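Long-range contact in protease LasA (Pseudomonas aeruginosa, PDB 3IT5), which cleaves the pentaglycine cross-links of staphylococcal peptidoglycan and degrades host elastin as a secreted zinc metallopeptidase of the M23A family: residues W17-H23 and F35-W41. Coordinates in Å, arbitrary orientation, origin at the centre of the assembly. Residue numbers count along the deposited sequence, not the author numbering.
Sequences WQPNGAH and FDASYDW. With ZN (zinc ion), chain E.
Strands 17-19 and 35-38 run antiparallel at 153°, their axes 4.4 Å apart at closest. Gln18 and Ser38 form the hydrogen-bonded pair (Gln18 N to Ser38 O 2.9 Å, Ser38 N to Gln18 O 3.1 Å); Pro19 faces Ala37 in a non-hydrogen-bonded pair, CA to CA 4.0 Å. Asn20 N donates a further backbone hydrogen bond to Asp36 O, 2.8 Å. Beyond Ser38 the chain turns, Trp41 with positive phi, bringing Trp41 NE1 2.8 Å from Gln18 O, which thus accepts twice.

Apolar contacts add to these bonds: Tyr39 CB sits over the Trp17 five-membered ring in a CH-pi contact, and Pro19 CB meets Phe35 CD1 at 3.8 Å.

Asn20 (chi1 p) clasps Asp36: Asn20 OD1 accepts from Asp36 N at 2.8 Å, and Asn20 ND2 donates to Asp36 OD2 at 3.0 Å. Zinc is bound by Asp36 OD1 (2.0 Å), His23 NE2 (2.2 Å), a water (2.1 Å) and His122, the M23 metal site. Because Gly21 O accepts from His23 ND1 (2.7 Å), NE2 is left to the metal; these bonds probably help orient His23 and Asp36.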
loop_
_atom_site.group_PDB
_atom_site.type_symbol
_atom_site.label_atom_id
_atom_site.label_comp_id
_atom_site.label_asym_id
_atom_site.label_seq_id
_atom_site.Cartn_x
_atom_site.Cartn_y
_atom_site.Cartn_z
ATOM N N TRP A 17 1.732 7.263 -8.065
ATOM C CA TRP A 17 2.658 7.454 -6.948
ATOM C C TRP A 17 3.916 6.628 -7.165
ATOM O O TRP A 17 3.929 5.713 -7.996
ATOM C CB TRP A 17 2.005 7.027 -5.629
ATOM C CG TRP A 17 0.958 7.956 -5.093
ATOM C CD1 TRP A 17 0.382 9.020 -5.731
ATOM C CD2 TRP A 17 0.328 7.870 -3.813
ATOM N NE1 TRP A 17 -0.553 9.610 -4.919
ATOM C CE2 TRP A 17 -0.610 8.922 -3.736
ATOM C CE3 TRP A 17 0.471 7.008 -2.718
ATOM C CZ2 TRP A 17 -1.400 9.139 -2.606
ATOM C CZ3 TRP A 17 -0.326 7.215 -1.600
ATOM C CH2 TRP A 17 -1.248 8.274 -1.553
ATOM N N GLN A 18 4.960 6.945 -6.399
ATOM C CA GLN A 18 6.227 6.211 -6.451
ATOM C C GLN A 18 6.338 5.191 -5.317
ATOM O O GLN A 18 6.410 5.577 -4.144
ATOM C CB GLN A 18 7.411 7.170 -6.339
ATOM C CG GLN A 18 7.547 8.197 -7.443
ATOM C CD GLN A 18 8.696 9.145 -7.170
ATOM O OE1 GLN A 18 9.694 8.764 -6.551
ATOM N NE2 GLN A 18 8.559 10.387 -7.616
ATOM N N PRO A 19 6.382 3.889 -5.656
ATOM C CA PRO A 19 6.577 2.878 -4.613
ATOM C C PRO A 19 8.054 2.624 -4.315
ATOM O O PRO A 19 8.914 2.923 -5.146
ATOM C CB PRO A 19 5.940 1.627 -5.222
ATOM C CG PRO A 19 6.150 1.799 -6.718
ATOM C CD PRO A 19 6.242 3.285 -6.998
ATOM N N ASN A 20 8.341 2.085 -3.131
ATOM C CA ASN A 20 9.689 1.628 -2.799
ATOM C C ASN A 20 9.712 0.102 -2.684
ATOM O O ASN A 20 8.690 -0.548 -2.899
ATOM C CB ASN A 20 10.216 2.320 -1.528
ATOM C CG ASN A 20 9.700 1.683 -0.235
ATOM O OD1 ASN A 20 8.744 0.901 -0.238
ATOM N ND2 ASN A 20 10.343 2.023 0.881
ATOM N N GLY A 21 10.869 -0.462 -2.341
ATOM C CA GLY A 21 11.036 -1.911 -2.267
ATOM C C GLY A 21 10.218 -2.599 -1.188
ATOM O O GLY A 21 9.926 -2.015 -0.134
ATOM N N ALA A 22 9.851 -3.848 -1.461
ATOM C CA ALA A 22 9.088 -4.659 -0.526
ATOM C C ALA A 22 9.866 -4.905 0.762
ATOM O O ALA A 22 11.094 -5.043 0.753
ATOM C CB ALA A 22 8.685 -5.981 -1.167
ATOM N N HIS A 23 9.137 -4.948 1.868
ATOM C CA HIS A 23 9.734 -5.159 3.176
ATOM C C HIS A 23 8.701 -5.743 4.118
ATOM O O HIS A 23 7.512 -5.797 3.786
ATOM C CB HIS A 23 10.323 -3.855 3.735
ATOM C CG HIS A 23 9.390 -2.687 3.668
ATOM N ND1 HIS A 23 9.155 -1.988 2.504
ATOM C CD2 HIS A 23 8.644 -2.084 4.623
ATOM C CE1 HIS A 23 8.299 -1.010 2.743
ATOM N NE2 HIS A 23 7.976 -1.044 4.023
ATOM N N PHE A 35 4.896 -2.563 1.009
ATOM C CA PHE A 35 5.664 -1.593 0.239
ATOM C C PHE A 35 5.162 -0.185 0.525
ATOM O O PHE A 35 3.987 0.014 0.854
ATOM C CB PHE A 35 5.688 -1.918 -1.265
ATOM C CG PHE A 35 4.398 -1.638 -1.992
ATOM C CD1 PHE A 35 4.154 -0.383 -2.553
ATOM C CD2 PHE A 35 3.448 -2.641 -2.159
ATOM C CE1 PHE A 35 2.970 -0.124 -3.245
ATOM C CE2 PHE A 35 2.267 -2.397 -2.855
ATOM C CZ PHE A 35 2.022 -1.137 -3.399
ATOM N N ASP A 36 6.064 0.781 0.429
ATOM C CA ASP A 36 5.714 2.171 0.667
ATOM C C ASP A 36 5.456 2.867 -0.656
ATOM O O ASP A 36 5.926 2.420 -1.700
ATOM C CB ASP A 36 6.817 2.891 1.445
ATOM C CG ASP A 36 7.171 2.192 2.742
ATOM O OD1 ASP A 36 6.261 1.652 3.411
ATOM O OD2 ASP A 36 8.365 2.185 3.103
ATOM N N ALA A 37 4.690 3.952 -0.601
ATOM C CA ALA A 37 4.385 4.744 -1.779
ATOM C C ALA A 37 4.110 6.183 -1.384
ATOM O O ALA A 37 3.466 6.456 -0.369
ATOM C CB ALA A 37 3.200 4.157 -2.540
ATOM N N SER A 38 4.626 7.100 -2.193
ATOM C CA SER A 38 4.409 8.519 -1.995
ATOM C C SER A 38 4.428 9.179 -3.362
ATOM O O SER A 38 5.214 8.786 -4.234
ATOM C CB SER A 38 5.512 9.102 -1.111
ATOM O OG SER A 38 5.293 10.474 -0.854
ATOM N N TYR A 39 3.562 10.170 -3.556
ATOM C CA TYR A 39 3.544 10.914 -4.815
ATOM C C TYR A 39 4.940 11.423 -5.172
ATOM O O TYR A 39 5.433 11.147 -6.266
ATOM C CB TYR A 39 2.534 12.076 -4.786
ATOM C CG TYR A 39 2.796 13.111 -5.868
ATOM C CD1 TYR A 39 2.581 12.810 -7.210
ATOM C CD2 TYR A 39 3.280 14.378 -5.547
ATOM C CE1 TYR A 39 2.839 13.746 -8.211
ATOM C CE2 TYR A 39 3.544 15.326 -6.540
ATOM C CZ TYR A 39 3.315 15.003 -7.869
ATOM O OH TYR A 39 3.568 15.927 -8.860
ATOM N N ASP A 40 5.572 12.142 -4.241
ATOM C CA ASP A 40 6.853 12.813 -4.507
ATOM C C ASP A 40 7.999 12.513 -3.527
ATOM O O ASP A 40 9.122 12.959 -3.757
ATOM C CB ASP A 40 6.650 14.335 -4.629
ATOM C CG ASP A 40 5.812 14.921 -3.494
ATOM O OD1 ASP A 40 5.420 14.171 -2.571
ATOM O OD2 ASP A 40 5.531 16.139 -3.535
ATOM N N TRP A 41 7.718 11.760 -2.458
ATOM C CA TRP A 41 8.694 11.450 -1.386
ATOM C C TRP A 41 9.405 12.690 -0.804
ATOM O O TRP A 41 10.637 12.795 -0.860
ATOM C CB TRP A 41 9.713 10.391 -1.846
ATOM C CG TRP A 41 9.151 8.997 -1.897
ATOM C CD1 TRP A 41 8.569 8.387 -2.971
ATOM C CD2 TRP A 41 9.120 8.040 -0.826
ATOM N NE1 TRP A 41 8.172 7.113 -2.636
ATOM C CE2 TRP A 41 8.501 6.874 -1.327
ATOM C CE3 TRP A 41 9.559 8.055 0.506
ATOM C CZ2 TRP A 41 8.304 5.733 -0.543
ATOM C CZ3 TRP A 41 9.364 6.915 1.288
ATOM C CH2 TRP A 41 8.738 5.774 0.760
HETATM ZN ZN ZN E . 7.031 0.695 5.056
HETATM O O HOH W 1 10.738 11.967 -5.870
HETATM O O HOH W 2 7.361 2.398 6.234
#